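PDB 4EWC: putative nucleoprotein from Infectious salmon anemia virus, which encapsidates the negative-strand viral RNA, protecting it from nucleases and forming the ribonucleoprotein that serves as template for transcription and replication. Local coordinates for residues I173-Q178 with V212-G217; M181-L186 with V224-L229; A441-A446 with P465-Y470; A457-N462 with I581-V586. One frame throughout, in Å; residues are numbered along the deposited sequence.

Contact 1 (I173-Q178 with V212-G217)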
loop_
_atom_site.group_PDB
_atom_site.type_symbol
_atom_site.label_atom_id
_atom_site.label_comp_id
_atom_site.label_asym_id
_atom_site.label_seq_id
_atom_site.Cartn_x
_atom_site.Cartn_y
_atom_site.Cartn_z
ATOM N N ILE A 173 25.099 16.724 -9.279
ATOM C CA ILE A 173 24.837 15.977 -8.064
ATOM C C ILE A 173 23.668 16.571 -7.287
ATOM O O ILE A 173 23.672 17.757 -6.927
ATOM C CB ILE A 173 26.076 15.904 -7.173
ATOM C CG1 ILE A 173 27.185 15.165 -7.913
ATOM C CG2 ILE A 173 25.750 15.196 -5.855
ATOM C CD1 ILE A 173 28.575 15.340 -7.308
ATOM N N TRP A 174 22.682 15.717 -7.033
ATOM C CA TRP A 174 21.431 16.088 -6.374
ATOM C C TRP A 174 21.589 17.021 -5.175
ATOM O O TRP A 174 21.019 18.114 -5.152
ATOM C CB TRP A 174 20.678 14.832 -5.954
ATOM C CG TRP A 174 19.421 15.164 -5.324
ATOM C CD1 TRP A 174 18.285 15.553 -5.945
ATOM C CD2 TRP A 174 19.150 15.180 -3.918
ATOM N NE1 TRP A 174 17.304 15.805 -5.018
ATOM C CE2 TRP A 174 17.811 15.584 -3.764
ATOM C CE3 TRP A 174 19.907 14.884 -2.777
ATOM C CZ2 TRP A 174 17.204 15.693 -2.508
ATOM C CZ3 TRP A 174 19.308 15.007 -1.548
ATOM C CH2 TRP A 174 17.962 15.403 -1.423
ATOM N N GLN A 175 22.384 16.587 -4.201
ATOM C CA GLN A 175 22.656 17.380 -3.005
ATOM C C GLN A 175 23.036 18.801 -3.348
ATOM O O GLN A 175 22.711 19.721 -2.599
ATOM C CB GLN A 175 23.788 16.769 -2.159
ATOM C CG GLN A 175 23.416 15.574 -1.317
ATOM C CD GLN A 175 23.489 14.286 -2.103
ATOM O OE1 GLN A 175 23.592 14.300 -3.336
ATOM N NE2 GLN A 175 23.452 13.158 -1.394
ATOM N N ASN A 176 23.731 18.978 -4.473
ATOM C CA ASN A 176 24.254 20.293 -4.824
ATOM C C ASN A 176 23.180 21.274 -5.363
ATOM O O ASN A 176 23.185 22.471 -5.027
ATOM C CB ASN A 176 25.467 20.167 -5.740
ATOM C CG ASN A 176 26.668 19.473 -5.056
ATOM O OD1 ASN A 176 26.935 19.674 -3.878
ATOM N ND2 ASN A 176 27.390 18.655 -5.819
ATOM N N GLY A 177 22.259 20.772 -6.187
ATOM C CA GLY A 177 21.094 21.550 -6.548
ATOM C C GLY A 177 20.327 22.080 -5.333
ATOM O O GLY A 177 20.003 23.266 -5.259
ATOM N N GLN A 178 20.024 21.194 -4.387
ATOM C CA GLN A 178 19.425 21.590 -3.111
ATOM C C GLN A 178 20.215 22.693 -2.432
ATOM O O GLN A 178 19.652 23.675 -1.946
ATOM C CB GLN A 178 19.391 20.403 -2.154
ATOM C CG GLN A 178 18.565 19.248 -2.636
ATOM C CD GLN A 178 17.138 19.650 -2.876
ATOM O OE1 GLN A 178 16.397 19.910 -1.930
ATOM N NE2 GLN A 178 16.735 19.702 -4.157
ATOM N N VAL A 212 28.674 23.739 1.938
ATOM C CA VAL A 212 29.091 22.341 1.920
ATOM C C VAL A 212 28.705 21.666 0.588
ATOM O O VAL A 212 27.521 21.583 0.241
ATOM C CB VAL A 212 28.524 21.587 3.145
ATOM C CG1 VAL A 212 28.453 20.107 2.876
ATOM C CG2 VAL A 212 29.342 21.893 4.396
ATOM N N VAL A 213 29.717 21.194 -0.146
ATOM C CA VAL A 213 29.536 20.635 -1.487
ATOM C C VAL A 213 30.005 19.182 -1.582
ATOM O O VAL A 213 31.049 18.830 -1.050
ATOM C CB VAL A 213 30.337 21.467 -2.537
ATOM C CG1 VAL A 213 30.392 20.759 -3.887
ATOM C CG2 VAL A 213 29.750 22.862 -2.679
ATOM N N THR A 214 29.241 18.345 -2.275
ATOM C CA THR A 214 29.665 16.971 -2.534
ATOM C C THR A 214 30.589 16.905 -3.753
ATOM O O THR A 214 30.253 17.460 -4.799
ATOM C CB THR A 214 28.454 16.038 -2.714
ATOM O OG1 THR A 214 27.785 15.896 -1.449
ATOM C CG2 THR A 214 28.904 14.672 -3.214
ATOM N N ALA A 215 31.736 16.229 -3.624
ATOM C CA ALA A 215 32.793 16.274 -4.647
ATOM C C ALA A 215 32.934 14.986 -5.448
ATOM O O ALA A 215 32.301 14.808 -6.489
ATOM C CB ALA A 215 34.140 16.647 -4.011
ATOM N N ASN A 216 33.831 14.121 -4.976
ATOM C CA ASN A 216 34.042 12.775 -5.529
ATOM C C ASN A 216 33.669 11.769 -4.448
ATOM O O ASN A 216 34.434 10.866 -4.143
ATOM C CB ASN A 216 35.505 12.566 -5.913
ATOM N N GLY A 217 32.495 11.956 -3.857
ATOM C CA GLY A 217 32.034 11.144 -2.752
ATOM C C GLY A 217 32.353 11.901 -1.487
ATOM O O GLY A 217 31.723 11.712 -0.443
#
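Asn-176, in the first turn of the helix that begins at Trp-174, faces Val-213 and Thr-214 at the end of a strand that runs nearly antiparallel to it; the axes of 174-178 and 212-214 pass 7.7 Å apart at 153°. The primary amide of Asn-176 matches the backbone of Thr-214 as a peptide group would. Its OD1 accepts from Thr-214 N at 3.1 Å, on an in-plane lone pair, and its ND2 donates to Thr-214 O at 3.3 Å with an N-H...O angle of 167°. An amide carries both a donor and an acceptor, which is why asparagine suits this place. ND2 also donates to Glu-170 O. The two in-plane bonds fix the rotation of the amide, with Val-213 CG1 3.6 Å from Asn-176 OD1. Ile-173, at the N-cap position, crosses Thr-214 at about a right angle; its CG2 meets Thr-214 CG2 at 4.1 Å and its CD1 comes within 3.7 Å of Thr-214 O. Gln-175 turns its amide to Gly-431 O instead. Ile-173 and Thr-214 both pack on Ile-489 of strand 488-491, Gln-175 rests on strand 429-432, and Val-213 bonds through its backbone to Lys-220 in the hairpin partner, strand 219-224.

Contact 2 (M181-L186 with V224-L229). Unlike the reference sequence in segment 181-186: Met-181 (reference Ile).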
loop_
_atom_site.group_PDB
_atom_site.type_symbol
_atom_site.label_atom_id
_atom_site.label_comp_id
_atom_site.label_asym_id
_atom_site.label_seq_id
_atom_site.Cartn_x
_atom_site.Cartn_y
_atom_site.Cartn_z
HETATM N N MSE A 181 19.818 26.245 -4.215
HETATM C CA MSE A 181 18.589 26.952 -3.868
HETATM C C MSE A 181 18.590 27.487 -2.423
HETATM O O MSE A 181 18.047 28.557 -2.152
HETATM C CB MSE A 181 17.352 26.066 -4.066
HETATM C CG MSE A 181 16.971 25.767 -5.476
HETATM SE SE MSE A 181 16.838 27.367 -6.627
HETATM C CE MSE A 181 15.669 28.535 -5.618
ATOM N N ARG A 182 19.166 26.724 -1.504
ATOM C CA ARG A 182 19.160 27.109 -0.100
ATOM C C ARG A 182 20.026 28.334 0.082
ATOM O O ARG A 182 19.666 29.263 0.809
ATOM C CB ARG A 182 19.655 25.966 0.791
ATOM C CG ARG A 182 18.618 24.903 1.067
ATOM C CD ARG A 182 19.213 23.761 1.885
ATOM N NE ARG A 182 18.374 22.557 1.853
ATOM C CZ ARG A 182 17.346 22.326 2.676
ATOM N NH1 ARG A 182 17.018 23.218 3.609
ATOM N NH2 ARG A 182 16.643 21.199 2.573
ATOM N N ILE A 183 21.173 28.330 -0.586
ATOM C CA ILE A 183 22.071 29.471 -0.530
ATOM C C ILE A 183 21.464 30.667 -1.264
ATOM O O ILE A 183 21.604 31.819 -0.841
ATOM C CB ILE A 183 23.480 29.116 -1.048
ATOM C CG1 ILE A 183 24.487 30.171 -0.622
ATOM C CG2 ILE A 183 23.506 28.929 -2.536
ATOM C CD1 ILE A 183 24.682 30.203 0.865
ATOM N N LEU A 184 20.761 30.381 -2.351
ATOM C CA LEU A 184 20.091 31.429 -3.101
ATOM C C LEU A 184 19.057 32.106 -2.223
ATOM O O LEU A 184 19.044 33.326 -2.107
ATOM C CB LEU A 184 19.424 30.857 -4.342
ATOM C CG LEU A 184 18.551 31.807 -5.167
ATOM C CD1 LEU A 184 19.153 33.197 -5.295
ATOM C CD2 LEU A 184 18.344 31.216 -6.537
ATOM N N ALA A 185 18.194 31.298 -1.614
ATOM C CA ALA A 185 17.194 31.813 -0.687
ATOM C C ALA A 185 17.872 32.655 0.393
ATOM O O ALA A 185 17.411 33.747 0.732
ATOM C CB ALA A 185 16.402 30.676 -0.068
ATOM N N LEU A 186 18.982 32.151 0.913
ATOM C CA LEU A 186 19.784 32.899 1.872
ATOM C C LEU A 186 20.260 34.272 1.355
ATOM O O LEU A 186 20.114 35.276 2.046
ATOM C CB LEU A 186 20.984 32.056 2.315
ATOM C CG LEU A 186 21.843 32.692 3.406
ATOM C CD1 LEU A 186 20.994 33.059 4.600
ATOM C CD2 LEU A 186 22.947 31.752 3.827
ATOM N N VAL A 224 30.913 31.161 -0.851
ATOM C CA VAL A 224 29.987 31.892 -1.699
ATOM C C VAL A 224 29.847 33.322 -1.222
ATOM O O VAL A 224 29.623 33.571 -0.047
ATOM C CB VAL A 224 28.602 31.231 -1.731
ATOM C CG1 VAL A 224 27.663 32.058 -2.547
ATOM C CG2 VAL A 224 28.713 29.837 -2.301
ATOM N N ASN A 225 29.998 34.263 -2.143
ATOM C CA ASN A 225 29.768 35.661 -1.829
ATOM C C ASN A 225 28.298 36.008 -2.080
ATOM O O ASN A 225 27.855 36.109 -3.228
ATOM C CB ASN A 225 30.698 36.538 -2.648
ATOM C CG ASN A 225 30.465 38.035 -2.428
ATOM O OD1 ASN A 225 29.330 38.538 -2.477
ATOM N ND2 ASN A 225 31.557 38.763 -2.210
ATOM N N LEU A 226 27.554 36.216 -0.997
ATOM C CA LEU A 226 26.114 36.397 -1.077
ATOM C C LEU A 226 25.676 37.699 -1.751
ATOM O O LEU A 226 24.593 37.744 -2.332
ATOM C CB LEU A 226 25.464 36.268 0.311
ATOM C CG LEU A 226 25.669 35.008 1.154
ATOM C CD1 LEU A 226 24.974 35.185 2.493
ATOM C CD2 LEU A 226 25.173 33.745 0.463
ATOM N N ASN A 227 26.488 38.753 -1.669
ATOM C CA ASN A 227 26.184 39.989 -2.411
ATOM C C ASN A 227 26.247 39.773 -3.914
ATOM O O ASN A 227 25.378 40.231 -4.654
ATOM C CB ASN A 227 27.141 41.122 -2.059
ATOM C CG ASN A 227 27.063 41.514 -0.613
ATOM O OD1 ASN A 227 26.410 40.844 0.187
ATOM N ND2 ASN A 227 27.744 42.597 -0.257
ATOM N N ASP A 228 27.289 39.090 -4.362
ATOM C CA ASP A 228 27.385 38.765 -5.769
ATOM C C ASP A 228 26.180 37.926 -6.162
ATOM O O ASP A 228 25.535 38.186 -7.179
ATOM C CB ASP A 228 28.688 38.022 -6.092
ATOM C CG ASP A 228 29.914 38.849 -5.806
ATOM O OD1 ASP A 228 29.776 40.071 -5.587
ATOM O OD2 ASP A 228 31.030 38.279 -5.795
ATOM N N LEU A 229 25.868 36.932 -5.335
ATOM C CA LEU A 229 24.751 36.044 -5.627
ATOM C C LEU A 229 23.416 36.783 -5.668
ATOM O O LEU A 229 22.571 36.504 -6.512
ATOM C CB LEU A 229 24.692 34.885 -4.634
ATOM C CG LEU A 229 23.578 33.895 -5.009
ATOM C CD1 LEU A 229 23.657 33.538 -6.504
ATOM C CD2 LEU A 229 23.580 32.633 -4.128
#
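Ile-183 and Leu-226 meet where the C-terminal half of helix 174-188 faces the start of helix 226-236, and the backbones come nearest at Leu-184 and Leu-229, whose CA atoms are 7.0 Å apart. The contact is made by branched aliphatic side chains, with no hydrogen bond between the two segments. Ile-183 is central. Its CG1 stands anti to the backbone N (chi1 -164°), which carries that branch to the other segment, while CG2 takes the crowded position between N and the carbonyl carbon. CD1 of Ile-183 touches Leu-226 CD2 at 3.6 Å, its CG1 slides past Val-224 CG1, and its CG2 lies 4.0 Å from Leu-229 CD2. One beta-branched residue thus meets three partners with three different carbons. Leu-229 pushes CD2 against the helix backbone itself, 3.8 Å from Leu-184 CA and near Ile-183 O, while Leu-184 CD1 brushes Leu-229 CG. At the more exposed edge, Leu-226 turns its other methyl, CD1, to Leu-186 CG at 4.1 Å, so its forked end serves two neighbours.

The helix that supplies Leu-226 and Leu-229 starts with a side-chain cap. Asn-225 OD1 accepts from Asp-228 N at 2.8 Å, with the donor above the carbonyl plane; a short polar side chain can bend back to a first-turn N-H in this way. Helix 142-162 covers the apolar cluster through Phe-162 on Ile-183, Leu-158 on Leu-184 and Phe-161 on Leu-229. The arrangement is characteristic of an aliphatic helix-helix interface, here formed where a chain leaving the hairpin strand 219-224 enters an N-capped helix.

Contact 3 (A441-A446 with P465-Y470)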
loop_
_atom_site.group_PDB
_atom_site.type_symbol
_atom_site.label_atom_id
_atom_site.label_comp_id
_atom_site.label_asym_id
_atom_site.label_seq_id
_atom_site.Cartn_x
_atom_site.Cartn_y
_atom_site.Cartn_z
ATOM N N ALA A 441 17.247 8.451 -1.287
ATOM C CA ALA A 441 17.355 9.569 -2.217
ATOM C C ALA A 441 16.140 9.623 -3.130
ATOM O O ALA A 441 15.588 10.702 -3.364
ATOM C CB ALA A 441 18.647 9.486 -3.024
ATOM N N ARG A 442 15.714 8.463 -3.632
ATOM C CA ARG A 442 14.520 8.399 -4.479
ATOM C C ARG A 442 13.253 8.892 -3.757
ATOM O O ARG A 442 12.403 9.562 -4.353
ATOM C CB ARG A 442 14.340 6.991 -5.044
ATOM C CG ARG A 442 15.481 6.617 -5.975
ATOM C CD ARG A 442 15.378 5.200 -6.503
ATOM N NE ARG A 442 14.423 5.120 -7.588
ATOM C CZ ARG A 442 14.692 5.457 -8.844
ATOM N NH1 ARG A 442 15.900 5.896 -9.176
ATOM N NH2 ARG A 442 13.741 5.361 -9.771
ATOM N N THR A 443 13.152 8.590 -2.467
ATOM C CA THR A 443 12.054 9.089 -1.643
ATOM C C THR A 443 12.120 10.618 -1.496
ATOM O O THR A 443 11.094 11.282 -1.452
ATOM C CB THR A 443 12.014 8.400 -0.245
ATOM O OG1 THR A 443 11.865 6.981 -0.393
ATOM C CG2 THR A 443 10.859 8.904 0.577
ATOM N N CYS A 444 13.326 11.166 -1.428
ATOM C CA CYS A 444 13.516 12.599 -1.257
ATOM C C CYS A 444 13.142 13.383 -2.514
ATOM O O CYS A 444 12.687 14.530 -2.451
ATOM C CB CYS A 444 14.968 12.881 -0.886
ATOM S SG CYS A 444 15.286 12.508 0.811
ATOM N N VAL A 445 13.366 12.738 -3.651
ATOM C CA VAL A 445 13.012 13.254 -4.938
ATOM C C VAL A 445 11.490 13.230 -5.081
ATOM O O VAL A 445 10.885 14.233 -5.466
ATOM C CB VAL A 445 13.692 12.406 -6.048
ATOM C CG1 VAL A 445 13.020 12.599 -7.427
ATOM C CG2 VAL A 445 15.168 12.736 -6.120
ATOM N N ALA A 446 10.890 12.077 -4.778
ATOM C CA ALA A 446 9.456 11.889 -4.869
ATOM C C ALA A 446 8.746 12.962 -4.070
ATOM O O ALA A 446 7.852 13.652 -4.575
ATOM C CB ALA A 446 9.068 10.521 -4.348
ATOM N N PRO A 465 9.594 5.137 -8.812
ATOM C CA PRO A 465 9.655 3.716 -8.465
ATOM C C PRO A 465 10.904 3.423 -7.665
ATOM O O PRO A 465 11.953 4.048 -7.896
ATOM C CB PRO A 465 9.735 3.021 -9.822
ATOM C CG PRO A 465 9.126 3.969 -10.757
ATOM C CD PRO A 465 9.541 5.329 -10.268
ATOM N N GLY A 466 10.791 2.493 -6.723
ATOM C CA GLY A 466 11.962 2.029 -6.009
ATOM C C GLY A 466 12.258 2.860 -4.782
ATOM O O GLY A 466 13.172 2.543 -4.025
ATOM N N SER A 467 11.503 3.930 -4.575
ATOM C CA SER A 467 11.716 4.726 -3.384
ATOM C C SER A 467 11.190 3.976 -2.154
ATOM O O SER A 467 10.353 3.066 -2.270
ATOM C CB SER A 467 11.053 6.098 -3.512
ATOM O OG SER A 467 9.670 5.955 -3.743
ATOM N N GLU A 468 11.697 4.370 -0.991
ATOM C CA GLU A 468 11.328 3.772 0.275
ATOM C C GLU A 468 9.965 4.306 0.788
ATOM O O GLU A 468 9.759 5.513 0.892
ATOM C CB GLU A 468 12.458 4.029 1.285
ATOM C CG GLU A 468 12.182 3.549 2.683
ATOM C CD GLU A 468 12.115 2.037 2.778
ATOM O OE1 GLU A 468 13.179 1.383 2.590
ATOM O OE2 GLU A 468 10.995 1.507 3.043
ATOM N N ARG A 469 9.046 3.398 1.100
ATOM C CA ARG A 469 7.680 3.758 1.461
ATOM C C ARG A 469 7.487 3.985 2.976
ATOM O O ARG A 469 6.484 4.573 3.422
ATOM C CB ARG A 469 6.721 2.700 0.905
ATOM C CG ARG A 469 5.557 2.310 1.774
ATOM C CD ARG A 469 4.817 1.092 1.226
ATOM N NE ARG A 469 3.959 1.390 0.077
ATOM C CZ ARG A 469 2.635 1.505 0.151
ATOM N NH1 ARG A 469 2.017 1.355 1.317
ATOM N NH2 ARG A 469 1.926 1.760 -0.942
ATOM N N TYR A 470 8.462 3.539 3.773
ATOM C CA TYR A 470 8.437 3.789 5.222
ATOM C C TYR A 470 9.612 4.626 5.725
ATOM O O TYR A 470 10.770 4.293 5.516
ATOM C CB TYR A 470 8.326 2.494 6.032
ATOM C CG TYR A 470 7.164 1.620 5.640
ATOM C CD1 TYR A 470 5.892 1.879 6.107
ATOM C CD2 TYR A 470 7.348 0.528 4.797
ATOM C CE1 TYR A 470 4.829 1.080 5.749
ATOM C CE2 TYR A 470 6.296 -0.274 4.441
ATOM C CZ TYR A 470 5.032 0.012 4.921
ATOM O OH TYR A 470 3.977 -0.778 4.564
#
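Helix 438-449 is tied here to the loop that follows helix 457-463, with Arg-442 and Thr-443 reaching from the helix to loop backbone on 465-470. Arg-442 meets Pro-465 O side-on with two nitrogens: NE at 2.7 Å and NH2 at 2.9 Å. The carbonyl oxygen lies close to the guanidinium plane, and NE approaches nearly along the C=O axis, 161° at the oxygen. A bend at chi3 (79°) carries NE out of the extended line of the chain. An arginine suits the place because its several N-H groups can grip one oxygen and still serve another; NH1 donates to Arg-493 O.

Both segments belong to the C-terminal region of the orthomyxovirus nucleoprotein family, and the loop crosses the helix most closely at Ser-467, whose CA is 4.7 Å from that of Thr-443. A small side chain suits so near a crossing: Ser-467 turns CB into the helix, 3.7 Å from Arg-442 CB and 3.3 Å from Thr-443 OG1. Its hydroxyl bonds to Val-464 O, within the same connection. Thr-443 OG1 lies 2.9 Å from Glu-468 O, though Ser-439 O competes for its single proton; its CG2 adds a contact with the same Glu-468 O at 3.6 Å. The Glu-468 carboxylate is bonded outside the contact, by Asn-473 ND2. Beyond it, Tyr-470 OH bonds to Val-582 N of the second subunit.

Contact 4 (A457-N462 with I581-V586)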
loop_
_atom_site.group_PDB
_atom_site.type_symbol
_atom_site.label_atom_id
_atom_site.label_comp_id
_atom_site.label_asym_id
_atom_site.label_seq_id
_atom_site.Cartn_x
_atom_site.Cartn_y
_atom_site.Cartn_z
ATOM N N ALA A 457 1.720 7.261 0.514
ATOM C CA ALA A 457 2.885 6.430 0.223
ATOM C C ALA A 457 2.737 5.696 -1.108
ATOM O O ALA A 457 3.708 5.573 -1.851
ATOM C CB ALA A 457 3.134 5.433 1.351
ATOM N N ASP A 458 1.531 5.207 -1.392
ATOM C CA ASP A 458 1.262 4.556 -2.668
ATOM C C ASP A 458 1.642 5.479 -3.815
ATOM O O ASP A 458 2.267 5.053 -4.787
ATOM C CB ASP A 458 -0.203 4.195 -2.803
ATOM C CG ASP A 458 -0.651 3.176 -1.779
ATOM O OD1 ASP A 458 -0.309 1.988 -1.970
ATOM O OD2 ASP A 458 -1.363 3.558 -0.805
ATOM N N ILE A 459 1.259 6.747 -3.687
ATOM C CA ILE A 459 1.547 7.732 -4.705
ATOM C C ILE A 459 3.046 7.924 -4.862
ATOM O O ILE A 459 3.574 7.819 -5.983
ATOM C CB ILE A 459 0.870 9.090 -4.437
ATOM C CG1 ILE A 459 -0.640 8.939 -4.399
ATOM C CG2 ILE A 459 1.258 10.119 -5.522
ATOM C CD1 ILE A 459 -1.375 10.256 -4.165
ATOM N N ILE A 460 3.711 8.225 -3.745
ATOM C CA ILE A 460 5.174 8.303 -3.679
ATOM C C ILE A 460 5.822 7.120 -4.387
ATOM O O ILE A 460 6.687 7.296 -5.239
ATOM C CB ILE A 460 5.693 8.271 -2.228
ATOM C CG1 ILE A 460 5.276 9.535 -1.470
ATOM C CG2 ILE A 460 7.184 8.112 -2.221
ATOM C CD1 ILE A 460 5.942 10.780 -1.974
ATOM N N GLU A 461 5.399 5.913 -4.033
ATOM C CA GLU A 461 6.005 4.728 -4.622
ATOM C C GLU A 461 5.814 4.686 -6.138
ATOM O O GLU A 461 6.745 4.385 -6.881
ATOM C CB GLU A 461 5.477 3.449 -3.994
ATOM C CG GLU A 461 6.202 2.216 -4.460
ATOM C CD GLU A 461 7.359 1.875 -3.544
ATOM O OE1 GLU A 461 7.186 2.030 -2.306
ATOM O OE2 GLU A 461 8.432 1.455 -4.059
ATOM N N ASN A 462 4.611 4.984 -6.609
ATOM C CA ASN A 462 4.416 5.027 -8.059
ATOM C C ASN A 462 5.067 6.233 -8.752
ATOM O O ASN A 462 5.367 6.176 -9.942
ATOM C CB ASN A 462 2.938 4.947 -8.417
ATOM C CG ASN A 462 2.367 3.581 -8.161
ATOM O OD1 ASN A 462 2.170 2.788 -9.090
ATOM N ND2 ASN A 462 2.108 3.286 -6.890
ATOM N N ILE A 581 -4.255 3.308 -9.484
ATOM C CA ILE A 581 -3.830 2.784 -8.179
ATOM C C ILE A 581 -4.843 3.199 -7.130
ATOM O O ILE A 581 -5.631 4.118 -7.360
ATOM C CB ILE A 581 -2.431 3.293 -7.728
ATOM C CG1 ILE A 581 -2.461 4.784 -7.403
ATOM C CG2 ILE A 581 -1.356 2.953 -8.762
ATOM C CD1 ILE A 581 -1.311 5.241 -6.542
ATOM N N VAL A 582 -4.819 2.521 -5.984
ATOM C CA VAL A 582 -5.656 2.881 -4.834
ATOM C C VAL A 582 -4.866 3.674 -3.797
ATOM O O VAL A 582 -3.800 3.256 -3.353
ATOM C CB VAL A 582 -6.215 1.624 -4.107
ATOM C CG1 VAL A 582 -6.721 1.995 -2.713
ATOM C CG2 VAL A 582 -7.302 0.959 -4.918
ATOM N N ILE A 583 -5.387 4.820 -3.395
ATOM C CA ILE A 583 -4.788 5.518 -2.261
ATOM C C ILE A 583 -5.297 4.834 -0.982
ATOM O O ILE A 583 -6.468 4.977 -0.604
ATOM C CB ILE A 583 -5.131 7.029 -2.277
ATOM C CG1 ILE A 583 -4.711 7.633 -3.606
ATOM C CG2 ILE A 583 -4.447 7.767 -1.152
ATOM C CD1 ILE A 583 -5.333 8.988 -3.873
ATOM N N SER A 584 -4.410 4.074 -0.349
ATOM C CA SER A 584 -4.773 3.213 0.776
ATOM C C SER A 584 -5.035 3.975 2.059
ATOM O O SER A 584 -5.839 3.550 2.888
ATOM C CB SER A 584 -3.670 2.186 1.047
ATOM O OG SER A 584 -2.431 2.830 1.242
ATOM N N GLY A 585 -4.342 5.090 2.220
ATOM C CA GLY A 585 -4.406 5.852 3.442
ATOM C C GLY A 585 -3.087 5.736 4.188
ATOM O O GLY A 585 -2.789 6.550 5.054
ATOM N N VAL A 586 -2.292 4.723 3.859
ATOM C CA VAL A 586 -0.970 4.609 4.456
ATOM C C VAL A 586 -0.098 5.725 3.903
ATOM O O VAL A 586 -0.194 6.082 2.722
ATOM C CB VAL A 586 -0.292 3.232 4.174
ATOM C CG1 VAL A 586 1.134 3.212 4.724
ATOM C CG2 VAL A 586 -1.086 2.129 4.806
#
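Asp-458 and Ser-584 form the close polar part of this contact, between the first turn of helix 457-463 and the end of strand 577-583. Asp-458 OD2 accepts from Ser-584 N at 3.1 Å, met from above the carboxylate plane, and Ser-584 OG lies very near the same oxygen. Aspartate suits the spot because its other oxygen, OD1, holds a salt bridge to Arg-469, which would be expected to stabilise the charge. Ser-584 OG in turn accepts from Val-586 N at 3.2 Å, an ST turn that folds the chain back and places Val-586 O to receive Ala-457 N at 3.2 Å.

Alongside the polar bonds the packing is apolar and more widely spaced. Ile-581 lays CD1 4.0 Å from Asp-458 CB, and Ile-459 CD1 crosses Ile-583 CD1 at 4.2 Å. At the far, more exposed end, Asn-462 slides past Ile-581, whose CG2 is 3.5 Å from Asn-462 OD1, while Asn-462 ND2 donates to Asp-458 O, one turn back in its own helix, at 2.8 Å. Tyr-470 of the second subunit packs on Ile-581. The arrangement is that of a helix N-terminus pinned to the ST turn that follows an edge strand, with the strand's isoleucines packed along the helix, beside the subunit interface.

Contacts 1, 2 and 4 are buried, contact 3 only partly. Contacts 1 and 2 share helix 174-188 yet differ in chemistry: contact 1 matches a side-chain amide to strand backbone, whereas contact 2 is purely aliphatic. Contact 3 relies chiefly on an arginine gripping a loop carbonyl; it meets contact 1 where Trp-174 packs on Cys-444 and Val-445. Contacts 3 and 4 lie about 12 Å apart, centre to centre, on successive helices 438-449 and 457-463, and the salt bridge from Arg-469 to Asp-458 joins them. Contact 4 mixes buried charge with isoleucines. Contacts 3 and 4 also touch the second subunit, while contact 2 lies on the opposite side of the chain's centre from contact 4.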